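Local coordinates for glycosyl hydrolase family 62 protein (Coprinopsis cinerea, PDB 5B6T) that hydrolyses alpha-L-arabinofuranosides, probably removing arabinose side groups from arabinoxylan, as expected of an alpha-L-arabinofuranosidase of glycoside hydrolase family 62, at residues 13-21 and 63-73; 76-85 and 97-107. All coordinates share one frame; numbering follows the deposited sequence. Where two conformers were deposited one is given.

Interaction 1. Residues 13-21 and 63-73; sequences LIGPKSDSR and AGSASFYYLDQ
The outermost strand of one propeller blade, 68-70, offers Phe68 and Tyr70 to a loop without regular structure, 13-21, and Lys17, Asp19 and Arg21 of that loop meet the two rings and the residues flanking them. With CG anti to the carbonyl carbon (chi1 -63°), Lys17 lays CG over a face of Phe68, 3.8 Å from the ring centroid, in a CH-pi contact; the bend at chi2 (-65°) then turns the rest of the chain back across the ring toward Ala66. NZ bonds to Ala66 O at 2.8 Å, meeting it from above the carbonyl plane. Ile14 CG2 comes to the edge of the Phe68 ring.

Tyr70 is held in two ways. Its OH donates to the syn lone pair of Asp19 OD2 (2.6 Å), while the side chain of Arg21 slides over the ring in the reverse direction: CD sits above the ring centre at 3.5 Å, and the guanidinium lies nearly flat on the ring, planes 7° apart. The guanidinium then grips Asp72 end-on, with NH1 to OD2 at 2.7 Å and NH2 to OD1 at 3.0 Å, a salt bridge that fixes how it is rotated above Tyr70. Asp19 OD1 also accepts from Arg21 N, an Asx turn. Alkyl and cationic groups laid over the aromatic rings of a blade's edge strand: the arrangement is a loop packed along the rim of a beta-propeller.

Interaction 2. Residues 76-85 and 97-107; sequences LGTGYRAAPQ and LVYQNGNAAYS
Gln100 reaches across the start of the hairpin 82-89/94-100 to Ala82, Ala83 and Tyr80. Its CB starts 4.0 Å from Ala82 O, the same oxygen that accepts the hydrogen bond from Gln100 N. With CG between the backbone N and the carbonyl carbon (chi1 69°), the chain turns over that carbonyl: CG comes within 3.3 Å of Ala82 O, and CD lies 3.5 Å from it before the amide branches. NE2 sends an almost straight bond to Tyr80 OH (3.0 Å, 177°), with the hydroxyl oxygen in the amide plane; a glycerol, probably from the crystallisation liquor, also bonds to NE2. OE1 meets a water that also reaches Ala83 O, and accepts from the backbone N of Asp143 in the neighbouring blade.

Ala82 and Gln100 form an antiparallel hydrogen-bonded pair, as do Gln85 and Val98, but a beta bulge shifts the register between them. There Ala83, whose side chain is about 5 Å from the bound calcium ion, takes a positive phi (64°), and its CB lies 3.6 Å from Gln100 OE1. Beyond the pairing, Arg81 CG packs against Tyr99 CE2 at 3.6 Å, while its NE and NH2 both grip Leu76 O, drawing the loop 76-81 together. Leu76 CD1 also meets Leu97 CD2 at 4.0 Å. Tyr99 OH donates to Ser107 OG, which is bonded in turn to Thr119 O.

With both ends bonded, the buried amide of Gln100 is probably fixed in rotation, and it couples the bulged strand to strand 142-148 of the next blade.

In the fold
Both contacts belong to the five-bladed beta-propeller of family 62, with their centres about 18 Å apart, and they come in series along the chain. Interaction 1 sits at the rim, about 19 Å from the centre of the chain, where the loop leading from strand 7-9 of one blade to strand 25-34 of the next passes along that blade's other edge strand, 68-70. Interaction 2 lies about 13 Å from that centre and starts the following blade, whose first strand, 82-89, begins near the bound calcium ion. They touch directly: Leu71 of the 3-10 segment 71-73 packs its CD1 against Leu97 CD2 at 4.1 Å. Together they trace the outer-to-inner crossover connecting successive blades.

Interaction 1. Residues 13-21 and 63-73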
loop_
_atom_site.group_PDB
_atom_site.type_symbol
_atom_site.label_atom_id
_atom_site.label_comp_id
_atom_site.label_asym_id
_atom_site.label_seq_id
_atom_site.Cartn_x
_atom_site.Cartn_y
_atom_site.Cartn_z
ATOM N N LEU A 13 14.755 8.065 0.238
ATOM C CA LEU A 13 14.630 8.782 1.494
ATOM C C LEU A 13 14.834 7.863 2.687
ATOM O O LEU A 13 15.429 8.274 3.698
ATOM C CB LEU A 13 13.273 9.460 1.620
ATOM C CG LEU A 13 12.948 10.519 0.547
ATOM C CD1 LEU A 13 11.530 11.014 0.709
ATOM C CD2 LEU A 13 13.939 11.673 0.517
ATOM N N ILE A 14 14.288 6.651 2.599
ATOM C CA ILE A 14 14.332 5.711 3.731
ATOM C C ILE A 14 14.835 4.344 3.249
ATOM O O ILE A 14 14.294 3.749 2.345
ATOM C CB ILE A 14 12.957 5.514 4.390
ATOM C CG1 ILE A 14 12.450 6.818 5.006
ATOM C CG2 ILE A 14 13.021 4.432 5.470
ATOM C CD1 ILE A 14 10.974 6.796 5.359
ATOM N N GLY A 15 15.911 3.868 3.887
ATOM C CA GLY A 15 16.379 2.524 3.697
ATOM C C GLY A 15 16.659 1.859 5.035
ATOM O O GLY A 15 16.428 2.442 6.098
ATOM N N PRO A 16 17.155 0.617 4.979
ATOM C CA PRO A 16 17.387 -0.163 6.177
ATOM C C PRO A 16 18.439 0.467 7.080
ATOM O O PRO A 16 19.343 1.135 6.612
ATOM C CB PRO A 16 17.925 -1.490 5.644
ATOM C CG PRO A 16 17.473 -1.589 4.258
ATOM C CD PRO A 16 17.391 -0.170 3.754
ATOM N N LYS A 17 18.325 0.195 8.374
ATOM C CA LYS A 17 19.377 0.558 9.314
ATOM C C LYS A 17 20.521 -0.430 9.197
ATOM O O LYS A 17 20.360 -1.533 8.684
ATOM C CB LYS A 17 18.845 0.536 10.741
ATOM C CG LYS A 17 17.740 1.553 10.978
ATOM C CD LYS A 17 18.245 2.985 10.832
ATOM C CE LYS A 17 17.130 3.973 11.161
ATOM N NZ LYS A 17 17.485 5.345 10.767
ATOM N N SER A 18 21.706 0.008 9.625
ATOM C CA SER A 18 22.851 -0.873 9.737
ATOM C C SER A 18 22.901 -1.425 11.146
ATOM O O SER A 18 23.563 -0.879 12.004
ATOM C CB SER A 18 24.140 -0.130 9.441
ATOM O OG SER A 18 25.198 -1.057 9.402
ATOM N N ASP A 19 22.139 -2.469 11.382
ATOM C CA ASP A 19 22.072 -3.139 12.675
ATOM C C ASP A 19 22.092 -4.630 12.441
ATOM O O ASP A 19 22.188 -5.108 11.280
ATOM C CB ASP A 19 20.855 -2.650 13.468
ATOM C CG ASP A 19 19.508 -2.976 12.799
ATOM O OD1 ASP A 19 19.432 -3.950 12.035
ATOM O OD2 ASP A 19 18.532 -2.248 13.123
ATOM N N SER A 20 22.056 -5.411 13.531
ATOM C CA SER A 20 22.237 -6.855 13.382
ATOM C C SER A 20 21.141 -7.548 12.590
ATOM O O SER A 20 21.334 -8.663 12.138
ATOM C CB SER A 20 22.416 -7.546 14.726
ATOM O OG SER A 20 21.326 -7.326 15.580
ATOM N N ARG A 21 19.995 -6.883 12.412
ATOM C CA ARG A 21 18.906 -7.477 11.633
ATOM C C ARG A 21 19.264 -7.589 10.157
ATOM O O ARG A 21 18.716 -8.428 9.462
ATOM C CB ARG A 21 17.584 -6.702 11.826
ATOM C CG ARG A 21 17.062 -6.783 13.255
ATOM C CD ARG A 21 15.799 -5.967 13.455
ATOM N NE ARG A 21 15.321 -6.125 14.818
ATOM C CZ ARG A 21 14.091 -6.516 15.158
ATOM N NH1 ARG A 21 13.176 -6.767 14.234
ATOM N NH2 ARG A 21 13.772 -6.622 16.439
ATOM N N ALA A 63 13.457 12.189 7.256
ATOM C CA ALA A 63 12.980 10.804 7.171
ATOM C C ALA A 63 14.105 9.780 7.271
ATOM O O ALA A 63 13.961 8.773 7.964
ATOM C CB ALA A 63 12.183 10.577 5.902
ATOM N N GLY A 64 15.204 10.046 6.588
ATOM C CA GLY A 64 16.331 9.097 6.578
ATOM C C GLY A 64 16.981 8.881 7.930
ATOM O O GLY A 64 17.505 7.794 8.196
ATOM N N SER A 65 16.967 9.904 8.784
ATOM C CA SER A 65 17.587 9.821 10.111
ATOM C C SER A 65 16.628 9.379 11.224
ATOM O O SER A 65 17.059 9.155 12.361
ATOM C CB SER A 65 18.223 11.162 10.466
ATOM O OG SER A 65 17.256 12.171 10.570
ATOM N N ALA A 66 15.350 9.201 10.891
ATOM C CA ALA A 66 14.360 8.796 11.861
ATOM C C ALA A 66 14.676 7.394 12.399
ATOM O O ALA A 66 15.060 6.536 11.628
ATOM C CB ALA A 66 12.987 8.827 11.215
ATOM N N SER A 67 14.516 7.181 13.699
ATOM C CA SER A 67 14.669 5.870 14.301
ATOM C C SER A 67 13.568 4.917 13.818
ATOM O O SER A 67 12.480 5.338 13.412
ATOM C CB SER A 67 14.585 5.971 15.827
ATOM O OG SER A 67 13.388 6.615 16.225
ATOM N N PHE A 68 13.898 3.645 13.841
ATOM C CA PHE A 68 12.938 2.585 13.590
ATOM C C PHE A 68 12.408 2.059 14.911
ATOM O O PHE A 68 13.174 1.870 15.863
ATOM C CB PHE A 68 13.632 1.441 12.873
ATOM C CG PHE A 68 13.863 1.659 11.390
ATOM C CD1 PHE A 68 13.623 2.887 10.762
ATOM C CD2 PHE A 68 14.288 0.594 10.610
ATOM C CE1 PHE A 68 13.846 3.047 9.396
ATOM C CE2 PHE A 68 14.495 0.744 9.250
ATOM C CZ PHE A 68 14.266 1.981 8.639
ATOM N N TYR A 69 11.108 1.787 14.967
ATOM C CA TYR A 69 10.555 0.943 16.038
ATOM C C TYR A 69 10.146 -0.348 15.372
ATOM O O TYR A 69 9.150 -0.395 14.623
ATOM C CB TYR A 69 9.353 1.586 16.784
ATOM C CG TYR A 69 9.056 0.893 18.087
ATOM C CD1 TYR A 69 8.420 -0.320 18.111
ATOM C CD2 TYR A 69 9.392 1.483 19.304
ATOM C CE1 TYR A 69 8.169 -0.961 19.323
ATOM C CE2 TYR A 69 9.133 0.857 20.510
ATOM C CZ TYR A 69 8.521 -0.364 20.506
ATOM O OH TYR A 69 8.286 -1.031 21.700
ATOM N N TYR A 70 10.876 -1.420 15.682
ATOM C CA TYR A 70 10.564 -2.737 15.154
ATOM C C TYR A 70 9.337 -3.316 15.874
ATOM O O TYR A 70 9.348 -3.527 17.082
ATOM C CB TYR A 70 11.770 -3.641 15.309
ATOM C CG TYR A 70 12.944 -3.248 14.428
ATOM C CD1 TYR A 70 12.880 -3.392 13.050
ATOM C CD2 TYR A 70 14.128 -2.751 14.980
ATOM C CE1 TYR A 70 13.946 -3.019 12.225
ATOM C CE2 TYR A 70 15.190 -2.389 14.176
ATOM C CZ TYR A 70 15.105 -2.539 12.796
ATOM O OH TYR A 70 16.174 -2.229 11.959
ATOM N N LEU A 71 8.261 -3.552 15.117
ATOM C CA LEU A 71 6.979 -3.857 15.740
ATOM C C LEU A 71 6.905 -5.262 16.313
ATOM O O LEU A 71 5.951 -5.577 17.033
ATOM C CB LEU A 71 5.813 -3.571 14.790
ATOM C CG LEU A 71 5.639 -2.095 14.458
ATOM C CD1 LEU A 71 4.589 -1.952 13.364
ATOM C CD2 LEU A 71 5.249 -1.281 15.695
ATOM N N ASP A 72 7.918 -6.086 16.051
ATOM C CA ASP A 72 7.993 -7.380 16.740
ATOM C C ASP A 72 8.238 -7.247 18.248
ATOM O O ASP A 72 8.051 -8.214 18.987
ATOM C CB ASP A 72 9.001 -8.331 16.055
ATOM C CG ASP A 72 10.467 -7.852 16.122
ATOM O OD1 ASP A 72 10.837 -7.068 16.974
ATOM O OD2 ASP A 72 11.294 -8.416 15.359
ATOM N N GLN A 73 8.598 -6.055 18.708
ATOM C CA GLN A 73 8.700 -5.751 20.133
ATOM C C GLN A 73 7.348 -5.451 20.815
ATOM O O GLN A 73 7.259 -5.411 22.057
ATOM C CB GLN A 73 9.701 -4.602 20.379
ATOM C CG GLN A 73 11.097 -4.913 19.893
ATOM C CD GLN A 73 11.662 -6.177 20.479
ATOM O OE1 GLN A 73 11.839 -7.196 19.776
ATOM N NE2 GLN A 73 11.931 -6.146 21.755
HETATM O O HOH W 1 16.507 4.765 7.702
HETATM O O HOH W 2 17.718 5.603 5.556
HETATM O O HOH W 3 16.606 -1.898 9.249
#

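Interaction 2. Residues 76-85 and 97-107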
loop_
_atom_site.group_PDB
_atom_site.type_symbol
_atom_site.label_atom_id
_atom_site.label_comp_id
_atom_site.label_asym_id
_atom_site.label_seq_id
_atom_site.Cartn_x
_atom_site.Cartn_y
_atom_site.Cartn_z
ATOM N N LEU A 76 2.176 -7.310 18.568
ATOM C CA LEU A 76 2.164 -7.741 17.173
ATOM C C LEU A 76 3.169 -8.885 16.892
ATOM O O LEU A 76 2.852 -9.856 16.203
ATOM C CB LEU A 76 2.439 -6.519 16.276
ATOM C CG LEU A 76 2.321 -6.741 14.767
ATOM C CD1 LEU A 76 1.764 -5.504 14.060
ATOM C CD2 LEU A 76 3.658 -7.123 14.138
ATOM N N GLY A 77 4.367 -8.753 17.448
ATOM C CA GLY A 77 5.262 -9.909 17.652
ATOM C C GLY A 77 6.061 -10.383 16.460
ATOM O O GLY A 77 5.945 -9.841 15.366
ATOM N N THR A 78 6.952 -11.345 16.733
ATOM C CA THR A 78 7.751 -11.996 15.720
ATOM C C THR A 78 6.925 -12.963 14.882
ATOM O O THR A 78 5.782 -13.297 15.204
ATOM C CB THR A 78 8.935 -12.779 16.343
ATOM O OG1 THR A 78 8.435 -13.720 17.294
ATOM C CG2 THR A 78 9.936 -11.839 17.000
ATOM N N GLY A 79 7.530 -13.346 13.777
ATOM C CA GLY A 79 6.898 -14.161 12.783
ATOM C C GLY A 79 6.718 -13.340 11.544
ATOM O O GLY A 79 7.137 -12.196 11.494
ATOM N N TYR A 80 6.108 -13.942 10.535
ATOM C CA TYR A 80 5.894 -13.272 9.270
ATOM C C TYR A 80 4.733 -12.276 9.373
ATOM O O TYR A 80 3.610 -12.652 9.749
ATOM C CB TYR A 80 5.576 -14.316 8.198
ATOM C CG TYR A 80 5.201 -13.743 6.859
ATOM C CD1 TYR A 80 6.169 -13.407 5.931
ATOM C CD2 TYR A 80 3.879 -13.517 6.543
ATOM C CE1 TYR A 80 5.825 -12.860 4.703
ATOM C CE2 TYR A 80 3.525 -12.977 5.316
ATOM C CZ TYR A 80 4.506 -12.671 4.416
ATOM O OH TYR A 80 4.161 -12.140 3.197
ATOM N N ARG A 81 5.020 -11.016 9.031
ATOM C CA ARG A 81 3.987 -9.993 8.806
ATOM C C ARG A 81 4.528 -9.113 7.688
ATOM O O ARG A 81 5.718 -8.806 7.662
ATOM C CB ARG A 81 3.703 -9.122 10.049
ATOM C CG ARG A 81 3.092 -9.844 11.240
ATOM C CD ARG A 81 4.176 -10.295 12.202
ATOM N NE ARG A 81 3.641 -10.807 13.463
ATOM C CZ ARG A 81 3.102 -12.004 13.627
ATOM N NH1 ARG A 81 3.013 -12.869 12.615
ATOM N NH2 ARG A 81 2.706 -12.373 14.829
ATOM N N ALA A 82 3.654 -8.684 6.784
ATOM C CA ALA A 82 4.097 -7.839 5.663
ATOM C C ALA A 82 2.975 -6.988 5.092
ATOM O O ALA A 82 1.799 -7.359 5.175
ATOM C CB ALA A 82 4.720 -8.664 4.559
ATOM N N ALA A 83 3.389 -5.869 4.510
ATOM C CA ALA A 83 2.541 -4.979 3.695
ATOM C C ALA A 83 1.404 -4.339 4.490
ATOM O O ALA A 83 0.227 -4.711 4.374
ATOM C CB ALA A 83 2.051 -5.679 2.418
ATOM N N PRO A 84 1.757 -3.348 5.298
ATOM C CA PRO A 84 0.801 -2.773 6.215
ATOM C C PRO A 84 -0.092 -1.680 5.591
ATOM O O PRO A 84 0.277 -1.034 4.597
ATOM C CB PRO A 84 1.701 -2.165 7.285
ATOM C CG PRO A 84 2.919 -1.728 6.534
ATOM C CD PRO A 84 3.105 -2.758 5.464
ATOM N N GLN A 85 -1.243 -1.431 6.239
ATOM C CA GLN A 85 -2.119 -0.311 5.932
ATOM C C GLN A 85 -2.622 0.221 7.253
ATOM O O GLN A 85 -3.270 -0.511 7.979
ATOM C CB GLN A 85 -3.321 -0.727 5.076
ATOM C CG GLN A 85 -4.216 0.467 4.738
ATOM C CD GLN A 85 -5.626 0.074 4.387
ATOM O OE1 GLN A 85 -6.124 -0.974 4.770
ATOM N NE2 GLN A 85 -6.302 0.971 3.693
ATOM N N LEU A 97 -4.169 -1.482 11.950
ATOM C CA LEU A 97 -3.023 -1.787 11.088
ATOM C C LEU A 97 -3.347 -3.146 10.447
ATOM O O LEU A 97 -3.427 -4.163 11.155
ATOM C CB LEU A 97 -1.731 -1.882 11.907
ATOM C CG LEU A 97 -0.443 -1.916 11.093
ATOM C CD1 LEU A 97 -0.197 -0.594 10.344
ATOM C CD2 LEU A 97 0.766 -2.265 11.968
ATOM N N VAL A 98 -3.619 -3.095 9.148
ATOM C CA VAL A 98 -3.992 -4.223 8.333
ATOM C C VAL A 98 -2.743 -4.708 7.612
ATOM O O VAL A 98 -1.912 -3.898 7.183
ATOM C CB VAL A 98 -5.111 -3.816 7.353
ATOM C CG1 VAL A 98 -5.342 -4.875 6.280
ATOM C CG2 VAL A 98 -6.374 -3.552 8.121
ATOM N N TYR A 99 -2.573 -6.017 7.523
ATOM C CA TYR A 99 -1.379 -6.624 6.906
ATOM C C TYR A 99 -1.660 -8.108 6.642
ATOM O O TYR A 99 -2.765 -8.606 6.955
ATOM C CB TYR A 99 -0.135 -6.453 7.811
ATOM C CG TYR A 99 -0.383 -6.912 9.242
ATOM C CD1 TYR A 99 -0.850 -6.028 10.193
ATOM C CD2 TYR A 99 -0.094 -8.213 9.650
ATOM C CE1 TYR A 99 -1.099 -6.425 11.483
ATOM C CE2 TYR A 99 -0.320 -8.616 10.956
ATOM C CZ TYR A 99 -0.810 -7.710 11.882
ATOM O OH TYR A 99 -1.079 -8.091 13.188
ATOM N N GLN A 100 -0.668 -8.796 6.084
ATOM C CA GLN A 100 -0.813 -10.238 5.829
ATOM C C GLN A 100 0.131 -11.015 6.733
ATOM O O GLN A 100 1.235 -10.567 7.067
ATOM C CB GLN A 100 -0.502 -10.545 4.362
ATOM C CG GLN A 100 0.966 -10.370 3.990
ATOM C CD GLN A 100 1.214 -9.719 2.646
ATOM O OE1 GLN A 100 0.455 -8.887 2.181
ATOM N NE2 GLN A 100 2.291 -10.098 2.021
ATOM N N ASN A 101 -0.318 -12.190 7.143
ATOM C CA ASN A 101 0.470 -13.097 7.949
ATOM C C ASN A 101 0.317 -14.536 7.454
ATOM O O ASN A 101 0.591 -15.475 8.218
ATOM C CB ASN A 101 0.061 -13.008 9.426
ATOM C CG ASN A 101 -1.314 -13.575 9.692
ATOM O OD1 ASN A 101 -2.134 -13.740 8.778
ATOM N ND2 ASN A 101 -1.581 -13.853 10.966
ATOM N N GLY A 102 -0.091 -14.704 6.208
ATOM C CA GLY A 102 -0.590 -15.990 5.683
ATOM C C GLY A 102 -2.116 -15.983 5.524
ATOM O O GLY A 102 -2.694 -16.690 4.658
ATOM N N ASN A 103 -2.758 -15.158 6.349
ATOM C CA ASN A 103 -4.174 -14.809 6.249
ATOM C C ASN A 103 -4.243 -13.276 6.065
ATOM O O ASN A 103 -3.196 -12.608 5.971
ATOM C CB ASN A 103 -4.875 -15.300 7.530
ATOM C CG ASN A 103 -6.381 -15.468 7.384
ATOM O OD1 ASN A 103 -7.089 -14.757 6.649
ATOM N ND2 ASN A 103 -6.905 -16.380 8.179
ATOM N N ALA A 104 -5.436 -12.735 5.974
ATOM C CA ALA A 104 -5.669 -11.296 6.039
ATOM C C ALA A 104 -5.803 -10.923 7.501
ATOM O O ALA A 104 -6.706 -11.399 8.179
ATOM C CB ALA A 104 -6.944 -10.945 5.277
ATOM N N ALA A 105 -4.884 -10.098 7.996
ATOM C CA ALA A 105 -4.745 -9.841 9.432
ATOM C C ALA A 105 -4.835 -8.384 9.820
ATOM O O ALA A 105 -4.739 -7.465 8.969
ATOM C CB ALA A 105 -3.442 -10.423 9.932
ATOM N N TYR A 106 -5.029 -8.152 11.123
ATOM C CA TYR A 106 -5.010 -6.798 11.631
ATOM C C TYR A 106 -4.621 -6.732 13.096
ATOM O O TYR A 106 -4.811 -7.712 13.847
ATOM C CB TYR A 106 -6.379 -6.125 11.456
ATOM C CG TYR A 106 -7.471 -6.778 12.289
ATOM C CD1 TYR A 106 -8.171 -7.881 11.789
ATOM C CD2 TYR A 106 -7.771 -6.318 13.564
ATOM C CE1 TYR A 106 -9.147 -8.507 12.537
ATOM C CE2 TYR A 106 -8.770 -6.919 14.326
ATOM C CZ TYR A 106 -9.421 -8.019 13.812
ATOM O OH TYR A 106 -10.411 -8.644 14.551
ATOM N N SER A 107 -4.065 -5.578 13.469
ATOM C CA SER A 107 -3.846 -5.180 14.860
ATOM C C SER A 107 -4.601 -3.885 15.124
ATOM O O SER A 107 -4.922 -3.135 14.197
ATOM C CB SER A 107 -2.350 -4.970 15.139
ATOM O OG SER A 107 -1.645 -6.171 14.967
HETATM O O HOH W 4 -1.156 -6.886 3.375
#